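Local coordinates for protein putative peptidase (Chlamydophila abortus, PDB 3CE2) that probably degrades small bioactive peptides as a zinc-dependent oligopeptidase of the peptidase M3B family, at residues T59-D64 and T121-P126; P51-L56 and F77-K82; S159-T164 and A270-N275; Y151-F156 and S572-E577; A38-F43 and N84-Y89. One frame throughout, in Å; residues are numbered along the deposited sequence.

The five contacts tie together a largely helical protein. Contacts 1, 2 and 5 hold residues near the N-terminus around helices 66-96 and 101-120. The centres of contacts 1 and 2 lie about 13 Å apart, joined by two side-chain-to-backbone hydrogen bonds; those of contacts 2 and 5 lie about 12 Å apart, on shared helix 66-96, where Lys-82 forms a salt bridge with Asp-39 and a probable hydrogen bond with Ser-42. Contacts 3 and 4, centres about 13 Å apart, touch where Asn-275 packs on Phe-574, and Tyr-151 of contact 4 packs edge-to-face with Phe-77 of contact 2. None belongs to the zinc site of Glu-430 and the two HExxH histidines, His-402 and His-406.

Contact 1. Residues T59-D64 and T121-P126; sequences TQYQLD and TSWVQP
Tyr-61 and Leu-63 meet the benzo end of the Trp-123 indole from the loop that precedes helix 66-96. Trp-123 CH2 lies 3.9 Å from Tyr-61 CD2, and the tyrosine lies roughly perpendicular to the tryptophan side chain. The neighbouring indole atom is taken by the leucine, with Leu-63 CD1 4.0 Å from Trp-123 CZ3. Both partners stay close to the indole plane and touch its rim. Trp-123 reaches them because its CG stands between the backbone N and the carbonyl carbon (chi1 60°). The arrangement is an apolar packing of a loop against Trp-123, beside the short helix 124-129, at the surface of the helical N-terminal region. One indole face is lined by Val-124, whose CG2 sits 3.5 Å above the plane over the ring centre. Polar ends are anchored in the same loop: Trp-123 NE1 is hydrogen-bonded to Leu-56 O, and Tyr-61 OH to Ala-55 O. Leu-72 of helix 66-96 packs against both Tyr-61 and Trp-123.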
# COMPACT_ATOMS: atom_id res chain seq x y z
N THR A 59 -5.65 36.64 5.68
CA THR A 59 -5.45 38.08 5.61
C THR A 59 -3.97 38.48 5.71
O THR A 59 -3.57 39.53 5.21
CB THR A 59 -6.32 38.80 6.68
OG1 THR A 59 -5.73 38.65 7.98
CG2 THR A 59 -7.75 38.21 6.70
N GLN A 60 -3.14 37.65 6.34
CA GLN A 60 -1.72 37.98 6.52
C GLN A 60 -0.86 37.82 5.25
O GLN A 60 0.36 38.07 5.27
CB GLN A 60 -1.11 37.11 7.63
CG GLN A 60 -1.78 37.26 8.95
CD GLN A 60 -1.67 38.67 9.47
OE1 GLN A 60 -2.64 39.42 9.46
NE2 GLN A 60 -0.47 39.05 9.90
N TYR A 61 -1.48 37.38 4.16
CA TYR A 61 -0.71 37.06 2.97
C TYR A 61 -1.24 37.72 1.71
O TYR A 61 -2.45 37.93 1.57
CB TYR A 61 -0.60 35.55 2.81
CG TYR A 61 0.15 34.93 3.95
CD1 TYR A 61 1.54 34.99 4.00
CD2 TYR A 61 -0.53 34.34 5.02
CE1 TYR A 61 2.24 34.45 5.07
CE2 TYR A 61 0.16 33.79 6.09
CZ TYR A 61 1.55 33.85 6.10
OH TYR A 61 2.27 33.31 7.15
N GLN A 62 -0.31 38.04 0.82
CA GLN A 62 -0.63 38.55 -0.51
C GLN A 62 -0.14 37.53 -1.52
O GLN A 62 1.05 37.48 -1.83
CB GLN A 62 0.05 39.90 -0.78
CG GLN A 62 -0.39 41.03 0.15
CD GLN A 62 0.32 40.97 1.51
OE1 GLN A 62 1.56 40.96 1.58
NE2 GLN A 62 -0.47 40.95 2.58
N LEU A 63 -1.05 36.72 -2.03
CA LEU A 63 -0.65 35.60 -2.86
C LEU A 63 -0.27 35.96 -4.30
O LEU A 63 0.11 35.08 -5.08
CB LEU A 63 -1.74 34.55 -2.87
CG LEU A 63 -1.88 33.94 -1.48
CD1 LEU A 63 -3.15 33.10 -1.41
CD2 LEU A 63 -0.64 33.14 -1.07
N ASP A 64 -0.37 37.23 -4.66
CA ASP A 64 0.15 37.63 -5.95
C ASP A 64 1.63 38.02 -5.82
O ASP A 64 2.25 38.52 -6.76
CB ASP A 64 -0.68 38.74 -6.60
CG ASP A 64 -0.78 40.00 -5.74
OD1 ASP A 64 -0.35 39.99 -4.57
OD2 ASP A 64 -1.30 41.01 -6.26
N THR A 121 -5.50 26.17 8.42
CA THR A 121 -4.83 26.30 7.13
C THR A 121 -5.68 25.88 5.95
O THR A 121 -5.19 25.80 4.83
CB THR A 121 -3.57 25.43 7.06
OG1 THR A 121 -3.95 24.06 7.11
CG2 THR A 121 -2.60 25.76 8.20
N SER A 122 -6.95 25.60 6.19
CA SER A 122 -7.80 25.02 5.16
C SER A 122 -8.01 25.97 3.98
O SER A 122 -8.51 25.55 2.93
CB SER A 122 -9.16 24.66 5.75
OG SER A 122 -9.73 25.80 6.38
N TRP A 123 -7.66 27.24 4.14
CA TRP A 123 -7.96 28.25 3.12
C TRP A 123 -6.91 28.25 2.02
O TRP A 123 -7.19 28.66 0.88
CB TRP A 123 -8.00 29.63 3.76
CG TRP A 123 -6.70 30.02 4.43
CD1 TRP A 123 -6.34 29.77 5.72
CD2 TRP A 123 -5.60 30.73 3.84
NE1 TRP A 123 -5.09 30.30 5.98
CE2 TRP A 123 -4.61 30.88 4.84
CE3 TRP A 123 -5.35 31.23 2.55
CZ2 TRP A 123 -3.39 31.53 4.60
CZ3 TRP A 123 -4.13 31.88 2.32
CH2 TRP A 123 -3.17 32.02 3.34
N VAL A 124 -5.72 27.79 2.39
CA VAL A 124 -4.55 27.75 1.53
C VAL A 124 -4.74 27.04 0.18
O VAL A 124 -4.72 27.66 -0.88
CB VAL A 124 -3.38 27.14 2.30
CG1 VAL A 124 -2.24 26.80 1.38
CG2 VAL A 124 -2.95 28.10 3.39
N GLN A 125 -4.95 25.74 0.21
CA GLN A 125 -5.13 25.05 -1.06
C GLN A 125 -6.09 25.73 -2.07
O GLN A 125 -5.75 25.89 -3.24
CB GLN A 125 -5.53 23.59 -0.86
CG GLN A 125 -6.28 23.05 -2.06
CD GLN A 125 -5.75 21.73 -2.52
OE1 GLN A 125 -4.72 21.27 -2.04
NE2 GLN A 125 -6.43 21.12 -3.47
N PRO A 126 -7.30 26.13 -1.63
CA PRO A 126 -8.18 26.69 -2.67
C PRO A 126 -7.82 28.12 -3.09
O PRO A 126 -8.15 28.52 -4.21
CB PRO A 126 -9.58 26.63 -2.03
CG PRO A 126 -9.34 26.64 -0.57
CD PRO A 126 -7.94 26.11 -0.31

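Contact 2. Residues P51-L56 and F77-K82; sequences PTWPAL and FSIERK
Ile-79 projects from helix 66-96 between Trp-53 and Leu-56, and the contact across the segments is wholly apolar. Ile-79 CD1 has two partners. It meets Leu-56 CD1 tip to tip at 3.5 Å, and it also approaches Trp-53 CD1 on the pyrrole part of the indole. With CG1 anti to the carbonyl carbon (chi1 -75°) and the chain extended to CD1, the longer branch of Ile-79 points at the loop, while CG2 turns over the indole. That methyl lies 3.8 Å above the indole plane, displaced toward the rim, and on the opposite face Thr-52 CB occupies a similarly offset place. The indole is thus held between a helix side chain and its own neighbour in the loop.

Aromatic packing adds to this: Phe-117 makes an edge-to-face pair with Trp-53 and also touches Leu-56 and Ile-79. Polar bonds come from the Glu-120 carboxylate, which accepts the N-H of Thr-52 at OE2 and that of Trp-53 at OE1, two bonds that hold the loop backbone at these residues. The loop between helices 33-42 and 66-96 is therefore laid over two neighbouring helices, with 66-96 contributing Ile-79, Leu-72 and Leu-76, and 101-120 contributing Leu-116, Phe-117 and Glu-120.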
# COMPACT_ATOMS: atom_id res chain seq x y z
N PRO A 51 -8.31 31.64 16.96
CA PRO A 51 -7.19 31.03 16.19
C PRO A 51 -5.88 30.83 16.99
O PRO A 51 -5.43 31.74 17.68
CB PRO A 51 -6.96 32.01 15.04
CG PRO A 51 -7.46 33.32 15.55
CD PRO A 51 -8.63 32.99 16.45
N THR A 52 -5.29 29.65 16.86
CA THR A 52 -4.06 29.30 17.60
C THR A 52 -2.78 29.73 16.88
O THR A 52 -1.73 29.95 17.49
CB THR A 52 -4.00 27.78 17.84
OG1 THR A 52 -5.34 27.27 17.96
CG2 THR A 52 -3.21 27.46 19.11
N TRP A 53 -2.88 29.82 15.56
CA TRP A 53 -1.85 30.42 14.73
C TRP A 53 -2.47 31.61 14.01
O TRP A 53 -3.26 31.44 13.07
CB TRP A 53 -1.33 29.39 13.73
CG TRP A 53 -0.67 28.24 14.42
CD1 TRP A 53 0.59 28.22 14.96
CD2 TRP A 53 -1.23 26.95 14.66
NE1 TRP A 53 0.84 26.99 15.52
CE2 TRP A 53 -0.26 26.20 15.35
CE3 TRP A 53 -2.47 26.37 14.36
CZ2 TRP A 53 -0.48 24.87 15.73
CZ3 TRP A 53 -2.69 25.05 14.74
CH2 TRP A 53 -1.70 24.32 15.42
N PRO A 54 -2.15 32.83 14.47
CA PRO A 54 -2.73 34.02 13.82
C PRO A 54 -1.87 34.35 12.60
O PRO A 54 -2.37 34.84 11.58
CB PRO A 54 -2.63 35.11 14.91
CG PRO A 54 -1.77 34.51 16.06
CD PRO A 54 -1.22 33.18 15.56
N ALA A 55 -0.58 34.05 12.72
CA ALA A 55 0.38 34.08 11.63
C ALA A 55 -0.12 33.37 10.35
O ALA A 55 0.33 33.69 9.25
CB ALA A 55 1.70 33.46 12.10
N LEU A 56 -1.04 32.43 10.49
CA LEU A 56 -1.50 31.68 9.35
C LEU A 56 -2.86 32.12 8.85
O LEU A 56 -3.47 31.44 8.03
CB LEU A 56 -1.51 30.19 9.66
CG LEU A 56 -0.13 29.52 9.74
CD1 LEU A 56 -0.21 28.20 10.47
CD2 LEU A 56 0.44 29.33 8.34
N PHE A 77 5.37 24.85 6.80
CA PHE A 77 6.24 23.67 6.86
C PHE A 77 6.95 23.55 8.20
O PHE A 77 7.28 22.46 8.65
CB PHE A 77 7.27 23.66 5.72
CG PHE A 77 6.66 23.46 4.36
CD1 PHE A 77 5.47 22.75 4.22
CD2 PHE A 77 7.27 23.98 3.23
CE1 PHE A 77 4.89 22.55 2.94
CE2 PHE A 77 6.70 23.79 1.97
CZ PHE A 77 5.51 23.07 1.82
N SER A 78 7.18 24.69 8.84
CA SER A 78 7.95 24.71 10.06
C SER A 78 7.09 24.17 11.20
O SER A 78 7.56 23.36 12.00
CB SER A 78 8.36 26.15 10.37
OG SER A 78 9.48 26.16 11.21
N ILE A 79 5.86 24.66 11.27
CA ILE A 79 4.87 24.23 12.25
C ILE A 79 4.57 22.75 12.05
O ILE A 79 4.72 21.93 12.98
CB ILE A 79 3.56 25.05 12.10
CG1 ILE A 79 3.75 26.46 12.68
CG2 ILE A 79 2.39 24.35 12.78
CD1 ILE A 79 2.69 27.42 12.25
N GLU A 80 4.19 22.41 10.82
CA GLU A 80 3.85 21.05 10.44
C GLU A 80 4.95 20.12 10.89
O GLU A 80 4.69 19.00 11.36
CB GLU A 80 3.66 20.96 8.93
CG GLU A 80 3.40 19.57 8.42
CD GLU A 80 3.27 19.52 6.89
OE1 GLU A 80 2.98 20.57 6.27
OE2 GLU A 80 3.45 18.42 6.32
N ARG A 81 6.18 20.57 10.75
CA ARG A 81 7.29 19.71 11.07
C ARG A 81 7.30 19.39 12.57
O ARG A 81 7.55 18.24 12.96
CB ARG A 81 8.57 20.38 10.64
CG ARG A 81 9.81 19.61 10.92
CD ARG A 81 10.95 20.33 10.27
NE ARG A 81 12.23 19.83 10.74
CZ ARG A 81 13.38 20.14 10.16
NH1 ARG A 81 13.39 20.95 9.11
NH2 ARG A 81 14.51 19.64 10.64
N LYS A 82 7.00 20.40 13.39
CA LYS A 82 7.01 20.28 14.85
C LYS A 82 5.84 19.41 15.31
O LYS A 82 6.02 18.49 16.10
CB LYS A 82 6.91 21.67 15.49
CG LYS A 82 7.34 21.79 16.97
CD LYS A 82 6.55 22.92 17.66
CE LYS A 82 7.43 24.02 18.31
NZ LYS A 82 7.87 23.77 19.73

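Contact 3. Residues S159-T164 and A270-N275; sequences SIHTGT and ALYHNN
His-161 and Tyr-272 bring the two backbones nearest, at 10.0 Å between CA atoms, where a loop faces a type I turn running from Tyr-272 to Asn-275. That turn belongs to a Schellman motif closing helix 266-271, in which Asn-275 takes positive phi (56°). The gap is bridged by a T-shaped aromatic pair: the edge of His-161 points at one face of Tyr-272, with ring centroids 4.7 Å apart and planes at 77°. His-161 CD2 stands 3.6 Å above the tyrosine plane, displaced toward the rim. Ile-160 CD1 packs beside the phenol end, 3.5 Å from Tyr-272 OH and 4.4 Å from Tyr-272 CZ. The phenol is oriented at its tip by a hydrogen bond between OH and Arg-157 O, and the imidazole by one from ND1 to Lys-261 O. Tyr-263 stacks on the His-161 ring. The contact thereby joins the loop between helices 149-156 and 165-174 to the C-terminal end of helix 266-271, with helix 536-553 packing on Leu-271 and Asn-274.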
# COMPACT_ATOMS: atom_id res chain seq x y z
N SER A 159 -5.92 23.63 -10.79
CA SER A 159 -6.66 24.80 -11.23
C SER A 159 -7.57 24.49 -12.41
O SER A 159 -8.72 24.90 -12.43
CB SER A 159 -5.66 25.90 -11.63
OG SER A 159 -4.86 25.44 -12.73
N ILE A 160 -7.07 23.76 -13.40
CA ILE A 160 -7.87 23.48 -14.59
C ILE A 160 -9.03 22.49 -14.36
O ILE A 160 -9.81 22.21 -15.28
CB ILE A 160 -6.98 23.01 -15.75
CG1 ILE A 160 -6.27 21.70 -15.41
CG2 ILE A 160 -5.94 24.08 -16.07
CD1 ILE A 160 -5.61 21.02 -16.63
N HIS A 161 -9.13 21.94 -13.15
CA HIS A 161 -10.22 21.02 -12.81
C HIS A 161 -10.85 21.50 -11.50
O HIS A 161 -11.26 20.69 -10.68
CB HIS A 161 -9.72 19.58 -12.62
CG HIS A 161 -9.08 18.98 -13.84
ND1 HIS A 161 -9.80 18.53 -14.92
CD2 HIS A 161 -7.78 18.72 -14.13
CE1 HIS A 161 -8.98 18.04 -15.83
NE2 HIS A 161 -7.74 18.14 -15.38
N THR A 162 -10.87 22.81 -11.28
CA THR A 162 -11.46 23.41 -10.09
C THR A 162 -12.30 24.62 -10.52
O THR A 162 -11.77 25.58 -11.09
CB THR A 162 -10.38 23.87 -9.09
OG1 THR A 162 -9.66 22.74 -8.61
CG2 THR A 162 -10.98 24.58 -7.90
N GLY A 163 -13.60 24.55 -10.24
CA GLY A 163 -14.54 25.59 -10.68
C GLY A 163 -14.73 26.71 -9.67
O GLY A 163 -13.93 26.87 -8.74
N THR A 164 -15.79 27.48 -9.84
CA THR A 164 -16.05 28.62 -8.97
C THR A 164 -16.26 28.11 -7.55
O THR A 164 -16.61 26.97 -7.34
CB THR A 164 -17.28 29.42 -9.43
OG1 THR A 164 -18.46 28.79 -8.93
CG2 THR A 164 -17.33 29.52 -10.98
N ALA A 270 -8.81 9.94 -11.51
CA ALA A 270 -8.01 9.26 -10.49
C ALA A 270 -6.51 9.31 -10.74
O ALA A 270 -5.72 9.26 -9.81
CB ALA A 270 -8.48 7.81 -10.35
N LEU A 271 -6.11 9.39 -12.00
CA LEU A 271 -4.69 9.29 -12.35
C LEU A 271 -3.99 10.64 -12.34
O LEU A 271 -2.77 10.72 -12.44
CB LEU A 271 -4.52 8.65 -13.73
CG LEU A 271 -4.87 7.18 -13.91
CD1 LEU A 271 -4.25 6.70 -15.19
CD2 LEU A 271 -4.38 6.35 -12.77
N TYR A 272 -4.77 11.69 -12.22
CA TYR A 272 -4.25 13.04 -12.41
C TYR A 272 -3.33 13.47 -11.28
O TYR A 272 -2.24 14.01 -11.52
CB TYR A 272 -5.41 14.03 -12.56
CG TYR A 272 -4.98 15.40 -13.01
CD1 TYR A 272 -4.55 15.62 -14.33
CD2 TYR A 272 -5.00 16.47 -12.13
CE1 TYR A 272 -4.15 16.89 -14.74
CE2 TYR A 272 -4.62 17.74 -12.54
CZ TYR A 272 -4.19 17.95 -13.84
OH TYR A 272 -3.82 19.24 -14.20
N HIS A 273 -3.77 13.26 -10.05
CA HIS A 273 -2.99 13.64 -8.90
C HIS A 273 -1.52 13.24 -9.09
O HIS A 273 -0.62 14.06 -8.96
CB HIS A 273 -3.58 12.99 -7.64
CG HIS A 273 -2.82 13.30 -6.38
ND1 HIS A 273 -2.43 14.58 -6.04
CD2 HIS A 273 -2.38 12.49 -5.38
CE1 HIS A 273 -1.77 14.54 -4.89
NE2 HIS A 273 -1.73 13.29 -4.47
N ASN A 274 -1.30 11.98 -9.41
CA ASN A 274 0.04 11.46 -9.60
C ASN A 274 0.57 11.66 -11.00
O ASN A 274 1.65 11.16 -11.34
CB ASN A 274 0.05 9.97 -9.30
CG ASN A 274 0.16 9.68 -7.84
OD1 ASN A 274 -0.38 8.69 -7.35
ND2 ASN A 274 0.89 10.54 -7.12
N ASN A 275 -0.20 12.35 -11.82
CA ASN A 275 0.19 12.61 -13.19
C ASN A 275 0.50 11.35 -14.00
O ASN A 275 1.52 11.28 -14.69
CB ASN A 275 1.41 13.50 -13.20
CG ASN A 275 1.63 14.10 -14.55
OD1 ASN A 275 0.73 14.09 -15.38
ND2 ASN A 275 2.83 14.62 -14.79

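Contact 4. Residues Y151-F156 and S572-E577; sequences YLEKIF and SDFPLE
Phe-574 pushes its ring toward helix 149-156, where Glu-153 and Lys-154 receive it. The close part of the contact is the ring rim. Glu-153 OE2 lies 3.9 Å from Phe-574 CE2 and in the plane of the ring, at its edge, with the carboxylate and ring planes 69° apart. The glutamate gets there on an extended chain, CG anti to the backbone N (chi1 -177°). At the other meta carbon, Phe-574 CE1 lies 4.1 Å from the aliphatic CG of Lys-154, the lysine chain and the phenylalanine running alongside, oppositely directed. Elsewhere the buried ring is packed by Phe-150, edge-to-face, and by Arg-157 and Asn-275.

The polar flank is looser. Asp-573 stands off, its OD1 5.3 Å from Glu-153 OE1. Within its own segment, Asp-573 OD1 accepts the N-H of Phe-574 at 2.9 Å, a bent bond (139°) on the anti side of the carboxylate. Phe-574 itself occupies the N-cap position of helix 575-581, and Asp-573 OD2 forms a salt bridge with Lys-581. An acidic oxygen at the ring edge faces its weakly positive hydrogens, which probably favours Glu-153 being there, whereas the like charge of Asp-573 may be partly offset by its salt bridge to Lys-581.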
# COMPACT_ATOMS: atom_id res chain seq x y z
N TYR A 151 6.21 20.86 -5.16
CA TYR A 151 5.17 21.07 -4.20
C TYR A 151 4.09 21.97 -4.78
O TYR A 151 2.92 21.61 -4.80
CB TYR A 151 5.73 21.66 -2.91
CG TYR A 151 4.65 21.86 -1.88
CD1 TYR A 151 4.23 20.81 -1.07
CD2 TYR A 151 4.02 23.09 -1.74
CE1 TYR A 151 3.23 20.98 -0.15
CE2 TYR A 151 3.02 23.26 -0.81
CZ TYR A 151 2.64 22.20 -0.03
OH TYR A 151 1.66 22.37 0.89
N LEU A 152 4.45 23.15 -5.27
CA LEU A 152 3.44 24.04 -5.84
C LEU A 152 2.89 23.54 -7.15
O LEU A 152 1.76 23.80 -7.49
CB LEU A 152 4.02 25.42 -6.07
CG LEU A 152 4.30 26.11 -4.76
CD1 LEU A 152 5.38 27.13 -4.98
CD2 LEU A 152 3.00 26.76 -4.30
N GLU A 153 3.72 22.84 -7.91
CA GLU A 153 3.29 22.34 -9.19
C GLU A 153 2.11 21.42 -8.95
O GLU A 153 1.08 21.54 -9.62
CB GLU A 153 4.41 21.61 -9.87
CG GLU A 153 4.06 21.12 -11.24
CD GLU A 153 5.23 20.43 -11.93
OE1 GLU A 153 6.24 20.14 -11.24
OE2 GLU A 153 5.15 20.20 -13.15
N LYS A 154 2.26 20.51 -7.99
CA LYS A 154 1.19 19.59 -7.58
C LYS A 154 -0.09 20.33 -7.21
O LYS A 154 -1.17 19.83 -7.45
CB LYS A 154 1.62 18.76 -6.37
CG LYS A 154 2.19 17.39 -6.71
CD LYS A 154 2.63 16.63 -5.41
CE LYS A 154 3.61 17.47 -4.54
NZ LYS A 154 4.06 16.83 -3.26
N ILE A 155 0.02 21.50 -6.61
CA ILE A 155 -1.17 22.22 -6.24
C ILE A 155 -1.80 23.02 -7.37
O ILE A 155 -3.01 23.03 -7.52
CB ILE A 155 -0.93 23.13 -5.09
CG1 ILE A 155 -0.64 22.28 -3.83
CG2 ILE A 155 -2.13 24.06 -4.94
CD1 ILE A 155 -0.14 23.09 -2.62
N PHE A 156 -0.98 23.70 -8.17
CA PHE A 156 -1.47 24.51 -9.30
C PHE A 156 -2.04 23.65 -10.44
O PHE A 156 -2.83 24.13 -11.24
CB PHE A 156 -0.37 25.42 -9.86
CG PHE A 156 0.15 26.48 -8.91
CD1 PHE A 156 -0.72 27.25 -8.15
CD2 PHE A 156 1.50 26.74 -8.81
CE1 PHE A 156 -0.24 28.25 -7.29
CE2 PHE A 156 1.98 27.71 -7.95
CZ PHE A 156 1.09 28.48 -7.19
N SER A 572 10.30 13.89 -4.47
CA SER A 572 10.78 15.12 -5.12
C SER A 572 10.24 15.36 -6.53
O SER A 572 10.45 16.42 -7.11
CB SER A 572 12.31 15.15 -5.15
OG SER A 572 12.84 13.93 -5.57
N ASP A 573 9.54 14.39 -7.08
CA ASP A 573 8.98 14.57 -8.39
C ASP A 573 7.79 13.63 -8.48
O ASP A 573 7.54 12.86 -7.56
CB ASP A 573 10.04 14.21 -9.42
CG ASP A 573 9.85 14.91 -10.76
OD1 ASP A 573 8.78 15.51 -11.04
OD2 ASP A 573 10.80 14.85 -11.56
N PHE A 574 7.05 13.70 -9.58
CA PHE A 574 6.02 12.71 -9.87
C PHE A 574 6.61 11.32 -9.86
O PHE A 574 7.73 11.11 -10.30
CB PHE A 574 5.35 13.01 -11.21
CG PHE A 574 4.61 14.31 -11.22
CD1 PHE A 574 3.49 14.49 -10.39
CD2 PHE A 574 5.05 15.39 -11.99
CE1 PHE A 574 2.82 15.70 -10.36
CE2 PHE A 574 4.36 16.60 -11.96
CZ PHE A 574 3.26 16.76 -11.15
N PRO A 575 5.85 10.35 -9.34
CA PRO A 575 6.39 8.98 -9.16
C PRO A 575 6.98 8.33 -10.42
O PRO A 575 8.00 7.66 -10.32
CB PRO A 575 5.18 8.18 -8.66
CG PRO A 575 3.95 9.07 -8.92
CD PRO A 575 4.44 10.49 -8.90
N LEU A 576 6.36 8.51 -11.58
CA LEU A 576 6.94 7.89 -12.78
C LEU A 576 8.25 8.55 -13.16
O LEU A 576 9.19 7.87 -13.62
CB LEU A 576 5.98 7.89 -13.98
CG LEU A 576 4.65 7.15 -13.83
CD1 LEU A 576 3.85 7.25 -15.11
CD2 LEU A 576 4.78 5.68 -13.35
N GLU A 577 8.33 9.86 -12.96
CA GLU A 577 9.57 10.59 -13.20
C GLU A 577 10.68 10.12 -12.27
O GLU A 577 11.80 9.88 -12.72
CB GLU A 577 9.36 12.10 -13.10
CG GLU A 577 8.56 12.63 -14.27
CD GLU A 577 9.23 12.26 -15.60
OE1 GLU A 577 10.46 12.50 -15.73
OE2 GLU A 577 8.54 11.71 -16.51

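Contact 5. Residues A38-F43 and N84-Y89; sequences ADLDSF and NKLYVY
Leu-86 of helix 66-96 reaches across to Asp-39, Leu-40 and Phe-43 on and just after helix 33-42. Its CB is directed at that helix, and CG lies anti to the carbonyl carbon (chi1 -71°), which sends the branched end over the backbone of Asp-39 and Leu-40. From CG the two methyls diverge. CD1 turns toward Phe-43, lying 3.7 Å from Phe-43 CE2 at the edge of the ring and in its plane. The same methyl rests 4.1 Å from Leu-40 CA and is more loosely placed beside the Leu-40 side chain. On the other branch, Leu-86 CD2 lies 3.9 Å from Asp-39 CB, and Leu-86 CD2 is likewise 3.9 Å from Leu-40 N. This is helix-to-helix packing in the helical N-terminal region, with one leucine set against a turn of the partner helix where the CA atoms of the two segments come nearest, Leu-40 CA to Leu-86 CA 7.0 Å. Beyond it, Tyr-30 packs on Leu-86 and its OH is hydrogen-bonded to Asp-39 OD2, the carboxylate oxygen that also lies 4.1 Å from Leu-86 CD2. Ile-110 of helix 101-120 also touches Leu-86, and Phe-43 meets Lys-82 in a cation-pi pair.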
# COMPACT_ATOMS: atom_id res chain seq x y z
N ALA A 38 6.29 19.86 27.48
CA ALA A 38 6.84 21.21 27.43
C ALA A 38 6.70 21.78 26.01
O ALA A 38 6.13 22.86 25.80
CB ALA A 38 8.29 21.19 27.88
N ASP A 39 7.21 21.04 25.03
CA ASP A 39 7.10 21.42 23.64
C ASP A 39 5.64 21.59 23.18
O ASP A 39 5.30 22.62 22.61
CB ASP A 39 7.82 20.40 22.77
CG ASP A 39 8.67 21.05 21.70
OD1 ASP A 39 9.37 22.04 22.04
OD2 ASP A 39 8.64 20.57 20.54
N LEU A 40 4.79 20.59 23.43
CA LEU A 40 3.37 20.68 23.07
C LEU A 40 2.81 22.00 23.56
O LEU A 40 1.95 22.62 22.92
CB LEU A 40 2.56 19.55 23.71
CG LEU A 40 1.05 19.54 23.38
CD1 LEU A 40 0.75 18.86 22.04
CD2 LEU A 40 0.21 18.90 24.49
N ASP A 41 3.33 22.43 24.71
CA ASP A 41 2.89 23.67 25.34
C ASP A 41 3.19 24.93 24.51
O ASP A 41 2.30 25.78 24.36
CB ASP A 41 3.46 23.78 26.77
CG ASP A 41 2.73 22.87 27.78
OD1 ASP A 41 1.66 22.32 27.44
OD2 ASP A 41 3.24 22.70 28.91
N SER A 42 4.41 25.05 23.97
CA SER A 42 4.83 26.26 23.21
C SER A 42 3.71 26.80 22.34
O SER A 42 3.61 28.01 22.11
CB SER A 42 6.03 26.00 22.28
OG SER A 42 6.57 24.70 22.43
N PHE A 43 2.87 25.90 21.85
CA PHE A 43 1.81 26.30 20.95
C PHE A 43 0.76 27.19 21.62
O PHE A 43 0.17 28.05 20.96
CB PHE A 43 1.18 25.07 20.30
CG PHE A 43 2.00 24.50 19.19
CD1 PHE A 43 2.22 25.23 18.03
CD2 PHE A 43 2.59 23.26 19.31
CE1 PHE A 43 2.99 24.73 17.01
CE2 PHE A 43 3.36 22.74 18.28
CZ PHE A 43 3.56 23.48 17.13
N ASN A 84 4.43 17.06 13.61
CA ASN A 84 4.74 15.67 13.25
C ASN A 84 5.70 15.03 14.25
O ASN A 84 5.54 13.88 14.62
CB ASN A 84 5.34 15.57 11.85
CG ASN A 84 4.32 15.87 10.76
OD1 ASN A 84 3.17 16.19 11.05
ND2 ASN A 84 4.76 15.78 9.50
N LYS A 85 6.71 15.78 14.66
CA LYS A 85 7.65 15.32 15.66
C LYS A 85 6.86 14.95 16.93
O LYS A 85 7.07 13.90 17.52
CB LYS A 85 8.66 16.43 15.94
CG LYS A 85 9.81 16.12 16.87
CD LYS A 85 10.77 17.31 16.84
CE LYS A 85 11.72 17.34 18.04
NZ LYS A 85 12.83 16.34 17.95
N LEU A 86 5.94 15.82 17.35
CA LEU A 86 5.20 15.58 18.57
C LEU A 86 4.24 14.43 18.35
O LEU A 86 3.99 13.64 19.26
CB LEU A 86 4.38 16.81 18.94
CG LEU A 86 5.11 18.04 19.44
CD1 LEU A 86 4.16 19.24 19.32
CD2 LEU A 86 5.61 17.83 20.87
N TYR A 87 3.70 14.33 17.15
CA TYR A 87 2.79 13.25 16.89
C TYR A 87 3.47 11.90 17.02
O TYR A 87 3.03 11.00 17.73
CB TYR A 87 2.20 13.37 15.51
CG TYR A 87 1.14 12.34 15.29
CD1 TYR A 87 -0.20 12.61 15.61
CD2 TYR A 87 1.47 11.08 14.80
CE1 TYR A 87 -1.19 11.67 15.41
CE2 TYR A 87 0.49 10.11 14.59
CZ TYR A 87 -0.84 10.42 14.91
OH TYR A 87 -1.80 9.48 14.72
N VAL A 88 4.57 11.77 16.30
CA VAL A 88 5.28 10.54 16.21
C VAL A 88 5.65 10.11 17.61
O VAL A 88 5.47 8.95 17.97
CB VAL A 88 6.51 10.73 15.30
CG1 VAL A 88 7.53 9.62 15.52
CG2 VAL A 88 6.05 10.77 13.82
N TYR A 89 6.14 11.05 18.41
CA TYR A 89 6.56 10.72 19.77
C TYR A 89 5.40 10.18 20.61
O TYR A 89 5.54 9.18 21.29
CB TYR A 89 7.14 11.94 20.47
CG TYR A 89 7.56 11.62 21.88
CD1 TYR A 89 8.84 11.19 22.14
CD2 TYR A 89 6.66 11.73 22.94
CE1 TYR A 89 9.24 10.88 23.41
CE2 TYR A 89 7.05 11.42 24.22
CZ TYR A 89 8.34 11.00 24.45
OH TYR A 89 8.80 10.69 25.71